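Local coordinates for protein terminal oxygenase component of carbazole 1,9a-dioxygenase (Nocardioides aromaticivorans, PDB 3GCF) that probably catalyses the Rieske-type dioxygenation of carbazole at its 1 and 9a positions, using a [2Fe-2S] cluster and a mononuclear non-haem iron, at residues T188-H193 / L204-G209. Numbering follows the deposited sequence.
Sequences THIFMH and LAFPYG. With FE2 (Fe (II) ion), chain P.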
loop_
_atom_site.group_PDB
_atom_site.type_symbol
_atom_site.label_atom_id
_atom_site.label_comp_id
_atom_site.label_asym_id
_atom_site.label_seq_id
_atom_site.Cartn_x
_atom_site.Cartn_y
_atom_site.Cartn_z
ATOM N N THR A 188 8.074 -10.669 32.047
ATOM C CA THR A 188 6.678 -10.648 32.474
ATOM C C THR A 188 5.682 -10.750 31.312
ATOM O O THR A 188 4.480 -10.872 31.535
ATOM C CB THR A 188 6.352 -9.393 33.329
ATOM O OG1 THR A 188 6.575 -8.202 32.564
ATOM C CG2 THR A 188 7.225 -9.367 34.574
ATOM N N HIS A 189 6.172 -10.722 30.076
ATOM C CA HIS A 189 5.275 -10.830 28.931
ATOM C C HIS A 189 4.703 -12.251 28.831
ATOM O O HIS A 189 3.720 -12.482 28.123
ATOM C CB HIS A 189 6.010 -10.504 27.620
ATOM C CG HIS A 189 6.603 -11.705 26.944
ATOM N ND1 HIS A 189 7.768 -12.306 27.373
ATOM C CD2 HIS A 189 6.161 -12.448 25.900
ATOM C CE1 HIS A 189 8.018 -13.365 26.621
ATOM N NE2 HIS A 189 7.057 -13.472 25.720
ATOM N N ILE A 190 5.315 -13.199 29.540
ATOM C CA ILE A 190 4.876 -14.590 29.473
ATOM C C ILE A 190 3.439 -14.796 29.919
ATOM O O ILE A 190 2.867 -15.879 29.750
ATOM C CB ILE A 190 5.818 -15.525 30.269
ATOM C CG1 ILE A 190 5.806 -15.171 31.754
ATOM C CG2 ILE A 190 7.233 -15.435 29.681
ATOM C CD1 ILE A 190 6.752 -16.036 32.586
ATOM N N PHE A 191 2.863 -13.742 30.482
ATOM C CA PHE A 191 1.472 -13.750 30.911
ATOM C C PHE A 191 0.626 -14.160 29.696
ATOM O O PHE A 191 -0.261 -15.006 29.802
ATOM C CB PHE A 191 1.086 -12.336 31.372
ATOM C CG PHE A 191 -0.390 -12.132 31.592
ATOM C CD1 PHE A 191 -1.057 -12.791 32.619
ATOM C CD2 PHE A 191 -1.108 -11.254 30.782
ATOM C CE1 PHE A 191 -2.422 -12.579 32.840
ATOM C CE2 PHE A 191 -2.479 -11.031 30.993
ATOM C CZ PHE A 191 -3.135 -11.696 32.024
ATOM N N MET A 192 0.937 -13.574 28.540
ATOM C CA MET A 192 0.197 -13.839 27.307
ATOM C C MET A 192 0.293 -15.276 26.796
ATOM O O MET A 192 -0.487 -15.676 25.932
ATOM C CB MET A 192 0.658 -12.889 26.195
ATOM C CG MET A 192 1.907 -13.354 25.451
ATOM S SD MET A 192 2.362 -12.302 24.049
ATOM C CE MET A 192 1.057 -12.698 22.903
ATOM N N HIS A 193 1.240 -16.052 27.320
ATOM C CA HIS A 193 1.408 -17.442 26.884
ATOM C C HIS A 193 0.679 -18.455 27.765
ATOM O O HIS A 193 0.671 -19.650 27.461
ATOM C CB HIS A 193 2.892 -17.832 26.877
ATOM C CG HIS A 193 3.725 -17.075 25.892
ATOM N ND1 HIS A 193 3.434 -17.037 24.545
ATOM C CD2 HIS A 193 4.869 -16.365 26.050
ATOM C CE1 HIS A 193 4.364 -16.338 23.917
ATOM N NE2 HIS A 193 5.247 -15.921 24.807
ATOM N N LEU A 204 4.226 -28.196 31.994
ATOM C CA LEU A 204 5.062 -27.141 32.538
ATOM C C LEU A 204 4.483 -26.423 33.747
ATOM O O LEU A 204 3.279 -26.169 33.817
ATOM C CB LEU A 204 5.345 -26.082 31.469
ATOM C CG LEU A 204 5.936 -26.470 30.115
ATOM C CD1 LEU A 204 6.188 -25.186 29.313
ATOM C CD2 LEU A 204 7.238 -27.243 30.309
ATOM N N ALA A 205 5.349 -26.117 34.707
ATOM C CA ALA A 205 4.950 -25.336 35.868
ATOM C C ALA A 205 5.354 -23.994 35.277
ATOM O O ALA A 205 6.529 -23.634 35.291
ATOM C CB ALA A 205 5.818 -25.670 37.080
ATOM N N PHE A 206 4.390 -23.270 34.721
ATOM C CA PHE A 206 4.708 -22.010 34.063
ATOM C C PHE A 206 4.046 -20.813 34.718
ATOM O O PHE A 206 2.821 -20.706 34.743
ATOM C CB PHE A 206 4.299 -22.103 32.592
ATOM C CG PHE A 206 5.034 -21.155 31.698
ATOM C CD1 PHE A 206 6.406 -21.287 31.502
ATOM C CD2 PHE A 206 4.359 -20.133 31.043
ATOM C CE1 PHE A 206 7.093 -20.414 30.665
ATOM C CE2 PHE A 206 5.040 -19.253 30.202
ATOM C CZ PHE A 206 6.406 -19.396 30.014
ATOM N N PRO A 207 4.854 -19.880 35.240
ATOM C CA PRO A 207 4.319 -18.689 35.899
ATOM C C PRO A 207 3.818 -17.623 34.929
ATOM O O PRO A 207 4.084 -17.690 33.730
ATOM C CB PRO A 207 5.499 -18.212 36.734
ATOM C CG PRO A 207 6.659 -18.502 35.832
ATOM C CD PRO A 207 6.330 -19.889 35.283
ATOM N N TYR A 208 3.082 -16.648 35.459
ATOM C CA TYR A 208 2.559 -15.555 34.653
ATOM C C TYR A 208 3.641 -14.498 34.455
ATOM O O TYR A 208 3.519 -13.616 33.604
ATOM C CB TYR A 208 1.341 -14.919 35.331
ATOM C CG TYR A 208 0.150 -15.841 35.437
ATOM C CD1 TYR A 208 -0.206 -16.670 34.374
ATOM C CD2 TYR A 208 -0.633 -15.875 36.588
ATOM C CE1 TYR A 208 -1.311 -17.510 34.451
ATOM C CE2 TYR A 208 -1.746 -16.718 36.677
ATOM C CZ TYR A 208 -2.075 -17.534 35.601
ATOM O OH TYR A 208 -3.148 -18.391 35.677
ATOM N N GLY A 209 4.699 -14.594 35.255
ATOM C CA GLY A 209 5.795 -13.650 35.152
ATOM C C GLY A 209 6.886 -13.884 36.183
ATOM O O GLY A 209 6.689 -14.615 37.153
HETATM FE FE FE2 P . 7.082 -14.999 24.247
HETATM O O HOH W 1 2.141 -17.636 31.574
HETATM O O HOH W 2 8.382 -16.443 24.984
HETATM O O HOH W 3 8.810 -14.105 23.707
#
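Ile190 drives into the backbone bend at Pro207-Gly209, and most of the close packing is its own. With CG1 between the backbone N and the carbonyl carbon (chi1 63°), Ile190 CG1 lies 3.3 Å from Tyr208 O, while Ile190 CD1 reaches Pro207 O and, at 3.6 Å, Gly209 CA. Beside it the Phe206 ring comes in obliquely, its CE2 3.8 Å from Ile190 CB. An alanine in place of Ile190 would probably open a gap against Pro207, Tyr208 O and Gly209 and let this bend shift relative to the iron-binding turn. That turn, the 3-10 segment 189-193, carries two ligands of the facial-triad iron site (two histidines and one carboxylate) of the Rieske oxygenase catalytic domain: His189 NE2 and His193 NE2 each bind the iron at 2.1 Å, Asp337 is the carboxylate, and two waters occupy further positions. Packing is looser at the Phe191 ring, where Tyr208 CB sits near the ring plane at its edge, 4.2 Å from Phe191 CD1, and toward His193, whose CB touches Phe206 CE2 lightly. A water bridges two backbone carbonyls, donating to Ile190 O at 2.6 Å and to Pro207 O. On the far side of the turn, Tyr98 of the second subunit packs on His189.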